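Local coordinates for protein endonuclease III (PDB 1ORN) that excises damaged bases from DNA as a base-excision-repair glycosylase with a [4Fe-4S] cluster, passing through a covalent enzyme-DNA intermediate, at residues L14-E27 / I179-H191. Numbering follows the deposited sequence.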
# COMPACT_ATOMS: atom_id res chain seq x y z
N LEU C 14 -12.16 -10.96 8.68
CA LEU C 14 -10.90 -11.24 7.99
C LEU C 14 -10.90 -12.65 7.41
O LEU C 14 -10.35 -12.87 6.33
CB LEU C 14 -9.73 -11.07 8.96
CG LEU C 14 -9.57 -9.63 9.46
CD1 LEU C 14 -8.43 -9.57 10.47
CD2 LEU C 14 -9.29 -8.70 8.28
N ASP C 15 -11.51 -13.59 8.12
CA ASP C 15 -11.58 -14.97 7.66
C ASP C 15 -12.40 -15.06 6.38
O ASP C 15 -12.10 -15.85 5.48
CB ASP C 15 -12.21 -15.85 8.74
N GLU C 16 -13.44 -14.23 6.28
CA GLU C 16 -14.30 -14.22 5.11
C GLU C 16 -13.59 -13.59 3.91
O GLU C 16 -13.70 -14.08 2.79
CB GLU C 16 -15.59 -13.45 5.41
CG GLU C 16 -16.71 -13.68 4.40
CD GLU C 16 -17.23 -15.12 4.42
OE1 GLU C 16 -17.64 -15.59 5.50
OE2 GLU C 16 -17.23 -15.77 3.35
N MET C 17 -12.87 -12.49 4.16
CA MET C 17 -12.14 -11.82 3.09
C MET C 17 -11.15 -12.79 2.47
O MET C 17 -10.85 -12.73 1.28
CB MET C 17 -11.37 -10.61 3.63
CG MET C 17 -12.25 -9.53 4.22
SD MET C 17 -11.29 -8.09 4.77
CE MET C 17 -12.56 -7.16 5.69
N ALA C 18 -10.62 -13.69 3.30
CA ALA C 18 -9.66 -14.68 2.84
C ALA C 18 -10.33 -15.66 1.89
O ALA C 18 -9.72 -16.12 0.92
CB ALA C 18 -9.06 -15.43 4.04
N LYS C 19 -11.59 -15.99 2.17
CA LYS C 19 -12.35 -16.91 1.33
C LYS C 19 -12.75 -16.26 0.02
O LYS C 19 -12.88 -16.93 -1.01
CB LYS C 19 -13.61 -17.39 2.06
CG LYS C 19 -13.33 -18.26 3.28
CD LYS C 19 -14.63 -18.77 3.90
N MET C 20 -12.95 -14.94 0.05
CA MET C 20 -13.35 -14.20 -1.14
C MET C 20 -12.16 -13.90 -2.05
O MET C 20 -12.28 -13.92 -3.27
CB MET C 20 -14.03 -12.90 -0.73
CG MET C 20 -14.72 -12.17 -1.86
SD MET C 20 -15.56 -10.67 -1.33
CE MET C 20 -16.34 -11.24 0.18
N PHE C 21 -11.01 -13.63 -1.44
CA PHE C 21 -9.80 -13.31 -2.20
C PHE C 21 -8.63 -14.14 -1.71
O PHE C 21 -7.68 -13.63 -1.10
CB PHE C 21 -9.50 -11.82 -2.06
CG PHE C 21 -10.58 -10.93 -2.61
CD1 PHE C 21 -10.80 -10.85 -3.98
CD2 PHE C 21 -11.41 -10.22 -1.75
CE1 PHE C 21 -11.83 -10.07 -4.49
CE2 PHE C 21 -12.45 -9.43 -2.26
CZ PHE C 21 -12.66 -9.36 -3.62
N PRO C 22 -8.66 -15.46 -1.96
CA PRO C 22 -7.60 -16.37 -1.54
C PRO C 22 -6.26 -16.12 -2.25
O PRO C 22 -5.21 -16.53 -1.75
CB PRO C 22 -8.18 -17.74 -1.86
CG PRO C 22 -9.02 -17.47 -3.08
CD PRO C 22 -9.72 -16.19 -2.69
N ASP C 23 -6.30 -15.45 -3.39
CA ASP C 23 -5.08 -15.19 -4.13
C ASP C 23 -4.60 -13.74 -4.10
O ASP C 23 -3.82 -13.33 -4.95
N ALA C 24 -5.05 -12.98 -3.11
CA ALA C 24 -4.66 -11.57 -2.99
C ALA C 24 -3.14 -11.40 -2.86
O ALA C 24 -2.48 -12.10 -2.08
CB ALA C 24 -5.36 -10.94 -1.79
N HIS C 25 -2.58 -10.46 -3.62
CA HIS C 25 -1.14 -10.21 -3.61
C HIS C 25 -0.82 -8.76 -3.98
O HIS C 25 -1.71 -7.97 -4.30
CB HIS C 25 -0.47 -11.14 -4.63
CG HIS C 25 -1.02 -11.00 -6.02
ND1 HIS C 25 -2.28 -11.45 -6.36
CD2 HIS C 25 -0.51 -10.42 -7.13
CE1 HIS C 25 -2.52 -11.14 -7.62
NE2 HIS C 25 -1.46 -10.51 -8.11
N CYS C 26 0.46 -8.41 -3.94
CA CYS C 26 0.88 -7.07 -4.32
C CYS C 26 0.77 -7.05 -5.84
O CYS C 26 1.35 -7.90 -6.52
CB CYS C 26 2.32 -6.80 -3.90
SG CYS C 26 3.00 -5.25 -4.54
N GLU C 27 0.03 -6.09 -6.39
CA GLU C 27 -0.14 -6.02 -7.84
C GLU C 27 0.86 -5.14 -8.59
O GLU C 27 0.73 -4.97 -9.80
CB GLU C 27 -1.57 -5.60 -8.17
CG GLU C 27 -2.62 -6.51 -7.55
CD GLU C 27 -3.97 -6.43 -8.25
OE1 GLU C 27 -4.11 -6.99 -9.36
OE2 GLU C 27 -4.90 -5.80 -7.70
N ILE C 179 -0.32 -11.20 4.57
CA ILE C 179 -1.40 -11.68 3.71
C ILE C 179 -2.75 -11.05 4.04
O ILE C 179 -3.57 -10.83 3.15
CB ILE C 179 -1.53 -13.23 3.76
CG1 ILE C 179 -2.49 -13.70 2.67
CG2 ILE C 179 -2.04 -13.67 5.12
CD1 ILE C 179 -2.06 -13.30 1.28
N THR C 180 -2.99 -10.76 5.31
CA THR C 180 -4.26 -10.14 5.69
C THR C 180 -4.34 -8.75 5.07
O THR C 180 -5.41 -8.32 4.62
CB THR C 180 -4.41 -10.04 7.22
OG1 THR C 180 -4.33 -11.35 7.79
CG2 THR C 180 -5.76 -9.42 7.58
N HIS C 181 -3.21 -8.06 5.05
CA HIS C 181 -3.11 -6.73 4.47
C HIS C 181 -3.54 -6.79 3.00
O HIS C 181 -4.38 -6.01 2.54
CB HIS C 181 -1.66 -6.23 4.59
CG HIS C 181 -1.29 -5.17 3.60
ND1 HIS C 181 -1.76 -3.87 3.69
CD2 HIS C 181 -0.50 -5.21 2.51
CE1 HIS C 181 -1.27 -3.17 2.68
NE2 HIS C 181 -0.51 -3.95 1.95
N HIS C 182 -2.97 -7.73 2.26
CA HIS C 182 -3.31 -7.89 0.85
C HIS C 182 -4.77 -8.27 0.65
O HIS C 182 -5.42 -7.77 -0.27
CB HIS C 182 -2.38 -8.92 0.20
CG HIS C 182 -0.97 -8.43 0.04
ND1 HIS C 182 0.12 -9.11 0.53
CD2 HIS C 182 -0.49 -7.32 -0.55
CE1 HIS C 182 1.22 -8.44 0.25
NE2 HIS C 182 0.88 -7.34 -0.41
N ARG C 183 -5.30 -9.13 1.52
CA ARG C 183 -6.69 -9.54 1.42
C ARG C 183 -7.61 -8.35 1.65
O ARG C 183 -8.64 -8.21 0.99
CB ARG C 183 -7.00 -10.65 2.42
CG ARG C 183 -6.32 -11.98 2.09
CD ARG C 183 -6.47 -12.97 3.24
NE ARG C 183 -5.83 -14.25 2.97
CZ ARG C 183 -5.54 -15.16 3.90
NH1 ARG C 183 -5.85 -14.92 5.17
NH2 ARG C 183 -4.95 -16.30 3.57
N MET C 184 -7.24 -7.47 2.59
CA MET C 184 -8.05 -6.29 2.87
C MET C 184 -8.02 -5.32 1.70
O MET C 184 -9.04 -4.71 1.37
CB MET C 184 -7.56 -5.59 4.15
CG MET C 184 -7.93 -6.33 5.43
SD MET C 184 -7.56 -5.35 6.92
CE MET C 184 -8.83 -4.10 6.79
N ILE C 185 -6.86 -5.18 1.06
CA ILE C 185 -6.74 -4.28 -0.08
C ILE C 185 -7.60 -4.77 -1.23
O ILE C 185 -8.27 -3.98 -1.89
CB ILE C 185 -5.27 -4.17 -0.55
CG1 ILE C 185 -4.48 -3.34 0.47
CG2 ILE C 185 -5.21 -3.51 -1.92
CD1 ILE C 185 -3.04 -3.12 0.09
N PHE C 186 -7.58 -6.07 -1.48
CA PHE C 186 -8.40 -6.63 -2.55
C PHE C 186 -9.88 -6.46 -2.22
O PHE C 186 -10.67 -6.11 -3.09
CB PHE C 186 -8.07 -8.11 -2.74
CG PHE C 186 -7.03 -8.37 -3.81
CD1 PHE C 186 -5.79 -7.74 -3.77
CD2 PHE C 186 -7.30 -9.24 -4.87
CE1 PHE C 186 -4.83 -7.98 -4.75
CE2 PHE C 186 -6.35 -9.49 -5.85
CZ PHE C 186 -5.12 -8.86 -5.80
N PHE C 187 -10.24 -6.70 -0.97
CA PHE C 187 -11.63 -6.57 -0.55
C PHE C 187 -12.12 -5.15 -0.85
O PHE C 187 -13.20 -4.97 -1.39
CB PHE C 187 -11.75 -6.87 0.95
CG PHE C 187 -13.16 -6.88 1.46
CD1 PHE C 187 -13.99 -7.97 1.21
CD2 PHE C 187 -13.66 -5.81 2.20
CE1 PHE C 187 -15.31 -7.99 1.69
CE2 PHE C 187 -14.97 -5.82 2.67
CZ PHE C 187 -15.80 -6.91 2.42
N GLY C 188 -11.31 -4.15 -0.50
CA GLY C 188 -11.71 -2.78 -0.76
C GLY C 188 -11.62 -2.38 -2.22
O GLY C 188 -12.46 -1.64 -2.73
N ARG C 189 -10.60 -2.88 -2.91
CA ARG C 189 -10.40 -2.52 -4.32
C ARG C 189 -11.46 -3.11 -5.24
O ARG C 189 -11.98 -2.43 -6.13
CB ARG C 189 -9.02 -2.98 -4.79
CG ARG C 189 -8.70 -2.65 -6.24
CD ARG C 189 -7.25 -3.00 -6.57
NE ARG C 189 -6.32 -2.14 -5.83
CZ ARG C 189 -5.11 -2.52 -5.42
NH1 ARG C 189 -4.67 -3.75 -5.67
NH2 ARG C 189 -4.34 -1.67 -4.76
N TYR C 190 -11.81 -4.37 -5.00
CA TYR C 190 -12.76 -5.07 -5.85
C TYR C 190 -14.16 -5.33 -5.32
O TYR C 190 -15.04 -5.71 -6.08
CB TYR C 190 -12.14 -6.40 -6.27
CG TYR C 190 -10.83 -6.23 -7.01
CD1 TYR C 190 -10.80 -5.69 -8.29
CD2 TYR C 190 -9.63 -6.61 -6.42
CE1 TYR C 190 -9.60 -5.51 -8.97
CE2 TYR C 190 -8.41 -6.43 -7.09
CZ TYR C 190 -8.41 -5.89 -8.37
OH TYR C 190 -7.21 -5.70 -9.03
N HIS C 191 -14.37 -5.14 -4.02
CA HIS C 191 -15.68 -5.41 -3.44
C HIS C 191 -16.25 -4.22 -2.68
O HIS C 191 -17.26 -3.64 -3.08
CB HIS C 191 -15.57 -6.61 -2.51
CG HIS C 191 -16.89 -7.14 -2.04
ND1 HIS C 191 -17.81 -7.72 -2.90
CD2 HIS C 191 -17.45 -7.18 -0.81
CE1 HIS C 191 -18.87 -8.10 -2.21
NE2 HIS C 191 -18.68 -7.79 -0.94
O HOH W 1 -7.46 -13.36 6.53
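M17, F21 and A24 pack on helix 179-191 in the cluster-bearing part of this HhH-GPD glycosylase. The axis of helix 14-20 crosses it at 72°, and the loop after it runs on along the same helix. The tight, largely buried part is aromatic. M17 lays CG over one face of the F187 ring, 4.1 Å from its centroid; the sulfur comes in obliquely, a Met-aromatic contact. M20 CE meets the edge of that ring. The F187 side chain also touches the iron-sulfur cluster. With CG anti to the backbone N (chi1 -169°), the M20 chain swings SD over the face of the H191 ring, 3.9 Å from its centroid. F186 CB lies over one face of the F21 ring, and F21 CE2 comes to 3.4 Å from F187 CA. A24 CA stands almost on the normal of the F186 ring, 3.8 Å from its centroid.

Solvent reaches the other side, where Y190 is exposed. Y190 OH hydrogen-bonds the syn lone pair of E27 OE2 at 2.7 Å. R189 NH1 meets E27 OE2 on the anti side at 2.9 Å, a salt bridge with a bent hydrogen bond (134°). An alanine in place of E27 would probably leave the R189 guanidinium without its close charge partner and the Y190 hydroxyl without its acceptor. A18 CB and I179 CG1 cover opposite faces of the R183 guanidinium, and a water links R183 NH1 to L14 O.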